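Local coordinates for proto-oncogene tyrosine-protein kinase receptor Ret (Danio rerio, PDB 7AMK) that is a receptor tyrosine kinase whose cadherin-like extracellular domains are thought to take part in recognising GDNF together with its co-receptor GFR alpha 1, at residues 166-171 with 183-188. The protein carries 4 engineered substitutions. Numbering follows the deposited sequence.
Sequences ISYGVV and STSELV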
loop_
_atom_site.group_PDB
_atom_site.type_symbol
_atom_site.label_atom_id
_atom_site.label_comp_id
_atom_site.label_asym_id
_atom_site.label_seq_id
_atom_site.Cartn_x
_atom_site.Cartn_y
_atom_site.Cartn_z
ATOM N N ILE A 166 64.148 -21.620 2.018
ATOM C CA ILE A 166 62.726 -21.386 2.237
ATOM C C ILE A 166 62.011 -21.527 0.908
ATOM O O ILE A 166 62.342 -20.818 -0.047
ATOM C CB ILE A 166 62.450 -19.993 2.824
ATOM C CG1 ILE A 166 63.251 -19.751 4.093
ATOM C CG2 ILE A 166 60.967 -19.829 3.128
ATOM C CD1 ILE A 166 62.869 -18.459 4.817
ATOM N N SER A 167 61.031 -22.419 0.837
ATOM C CA SER A 167 60.186 -22.481 -0.345
ATOM C C SER A 167 58.718 -22.470 0.084
ATOM O O SER A 167 58.390 -22.812 1.220
ATOM C CB SER A 167 60.547 -23.708 -1.202
ATOM O OG SER A 167 60.337 -24.932 -0.527
ATOM N N TYR A 168 57.836 -22.047 -0.817
ATOM C CA TYR A 168 56.409 -21.960 -0.525
ATOM C C TYR A 168 55.623 -22.783 -1.535
ATOM O O TYR A 168 56.077 -23.002 -2.660
ATOM C CB TYR A 168 55.911 -20.503 -0.560
ATOM C CG TYR A 168 56.476 -19.655 0.530
ATOM C CD1 TYR A 168 57.694 -19.004 0.371
ATOM C CD2 TYR A 168 55.814 -19.513 1.751
ATOM C CE1 TYR A 168 58.229 -18.219 1.379
ATOM C CE2 TYR A 168 56.339 -18.766 2.753
ATOM C CZ TYR A 168 57.558 -18.118 2.570
ATOM O OH TYR A 168 58.081 -17.349 3.585
ATOM N N GLY A 169 54.447 -23.260 -1.119
ATOM C CA GLY A 169 53.525 -23.904 -2.038
ATOM C C GLY A 169 52.076 -23.660 -1.675
ATOM O O GLY A 169 51.748 -23.388 -0.517
ATOM N N VAL A 170 51.203 -23.737 -2.670
ATOM C CA VAL A 170 49.767 -23.797 -2.414
ATOM C C VAL A 170 49.386 -25.248 -2.191
ATOM O O VAL A 170 49.620 -26.101 -3.056
ATOM C CB VAL A 170 48.933 -23.204 -3.558
ATOM C CG1 VAL A 170 47.449 -23.463 -3.280
ATOM C CG2 VAL A 170 49.145 -21.724 -3.659
ATOM N N VAL A 171 48.788 -25.522 -1.035
ATOM C CA VAL A 171 48.286 -26.854 -0.730
ATOM C C VAL A 171 46.942 -27.011 -1.430
ATOM O O VAL A 171 45.959 -26.353 -1.063
ATOM C CB VAL A 171 48.160 -27.081 0.776
ATOM C CG1 VAL A 171 47.137 -28.125 1.047
ATOM C CG2 VAL A 171 49.498 -27.520 1.336
ATOM N N SER A 183 60.327 -19.905 -8.838
ATOM C CA SER A 183 61.464 -19.064 -9.195
ATOM C C SER A 183 61.427 -17.710 -8.506
ATOM O O SER A 183 62.481 -17.138 -8.219
ATOM C CB SER A 183 61.512 -18.860 -10.704
ATOM O OG SER A 183 62.201 -17.659 -10.981
ATOM N N THR A 184 60.247 -17.165 -8.259
ATOM C CA THR A 184 60.153 -15.868 -7.611
ATOM C C THR A 184 59.540 -15.937 -6.223
ATOM O O THR A 184 59.472 -14.909 -5.550
ATOM C CB THR A 184 59.363 -14.906 -8.494
ATOM O OG1 THR A 184 58.039 -15.424 -8.691
ATOM C CG2 THR A 184 60.047 -14.775 -9.857
ATOM N N SER A 185 59.092 -17.115 -5.776
ATOM C CA SER A 185 58.361 -17.264 -4.513
ATOM C C SER A 185 57.074 -16.430 -4.462
ATOM O O SER A 185 56.596 -16.072 -3.384
ATOM C CB SER A 185 59.247 -16.923 -3.318
ATOM O OG SER A 185 60.193 -17.951 -3.096
ATOM N N GLU A 186 56.450 -16.135 -5.598
ATOM C CA GLU A 186 55.203 -15.371 -5.572
ATOM C C GLU A 186 53.989 -16.296 -5.592
ATOM O O GLU A 186 53.959 -17.264 -6.336
ATOM C CB GLU A 186 55.093 -14.415 -6.762
ATOM C CG GLU A 186 56.096 -13.298 -6.801
ATOM C CD GLU A 186 56.300 -12.750 -8.219
ATOM O OE1 GLU A 186 56.316 -13.539 -9.201
ATOM O OE2 GLU A 186 56.448 -11.520 -8.342
ATOM N N LEU A 187 52.964 -15.962 -4.811
ATOM C CA LEU A 187 51.648 -16.543 -5.046
ATOM C C LEU A 187 51.073 -15.939 -6.319
ATOM O O LEU A 187 51.093 -14.720 -6.492
ATOM C CB LEU A 187 50.743 -16.263 -3.861
ATOM C CG LEU A 187 49.297 -16.732 -3.923
ATOM C CD1 LEU A 187 49.195 -18.282 -3.898
ATOM C CD2 LEU A 187 48.556 -16.089 -2.760
ATOM N N VAL A 188 50.595 -16.776 -7.235
ATOM C CA VAL A 188 50.077 -16.296 -8.513
ATOM C C VAL A 188 48.657 -16.825 -8.739
ATOM O O VAL A 188 48.299 -17.907 -8.277
ATOM C CB VAL A 188 50.969 -16.722 -9.672
ATOM C CG1 VAL A 188 52.441 -16.398 -9.401
ATOM C CG2 VAL A 188 50.753 -18.203 -9.944
HETATM O O HOH W 1 59.074 -20.722 -2.878
#
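Val170 and Leu187 meet through single methyl groups, CG2 of Val170 lying 3.5 Å from CD1 of Leu187, a tight approach for two carbons. The pair packs one sheet of a cadherin-type beta sandwich against the other: strand 165-170 is an outermost strand of one sheet, and strand 186-189 is the middle strand of the three-stranded sheet facing it. The two side chains cross at about a right angle. In Val170, CG2 sits anti to the carbonyl carbon and CG1 anti to the backbone N (chi1 173°), which leaves CG2 to make the touch. The CB of Leu187 points to one side of the opposing segment, but the end of the side chain comes nearer and CD1 reaches Val170.

Two residues earlier in each segment, at Tyr168 on its strand and Ser185 in the turn leading into strand 186-189, the link is polar and indirect. A water accepts a hydrogen bond from Tyr168 N at 2.7 Å and is also hydrogen-bonded to Ser185 OG at 3.0 Å, so it bridges strand 165-170 to that turn; no direct hydrogen bond joins the two segments. Ser185 OG also lies at the edge of the Tyr168 ring, near its plane, 4.4 Å from Tyr168 CD1. The far end of that ring is fixed by a hydrogen bond between Tyr168 OH and Cys130 O. Backbone hydrogen bonds tie Ser185 to Leu152 and Leu187 to Leu149 on strand 147-151. Just before the strand, Thr184 OG1 donates to Glu186 OE1 at 2.6 Å, reaching the carboxylate from above, 49° out of its plane.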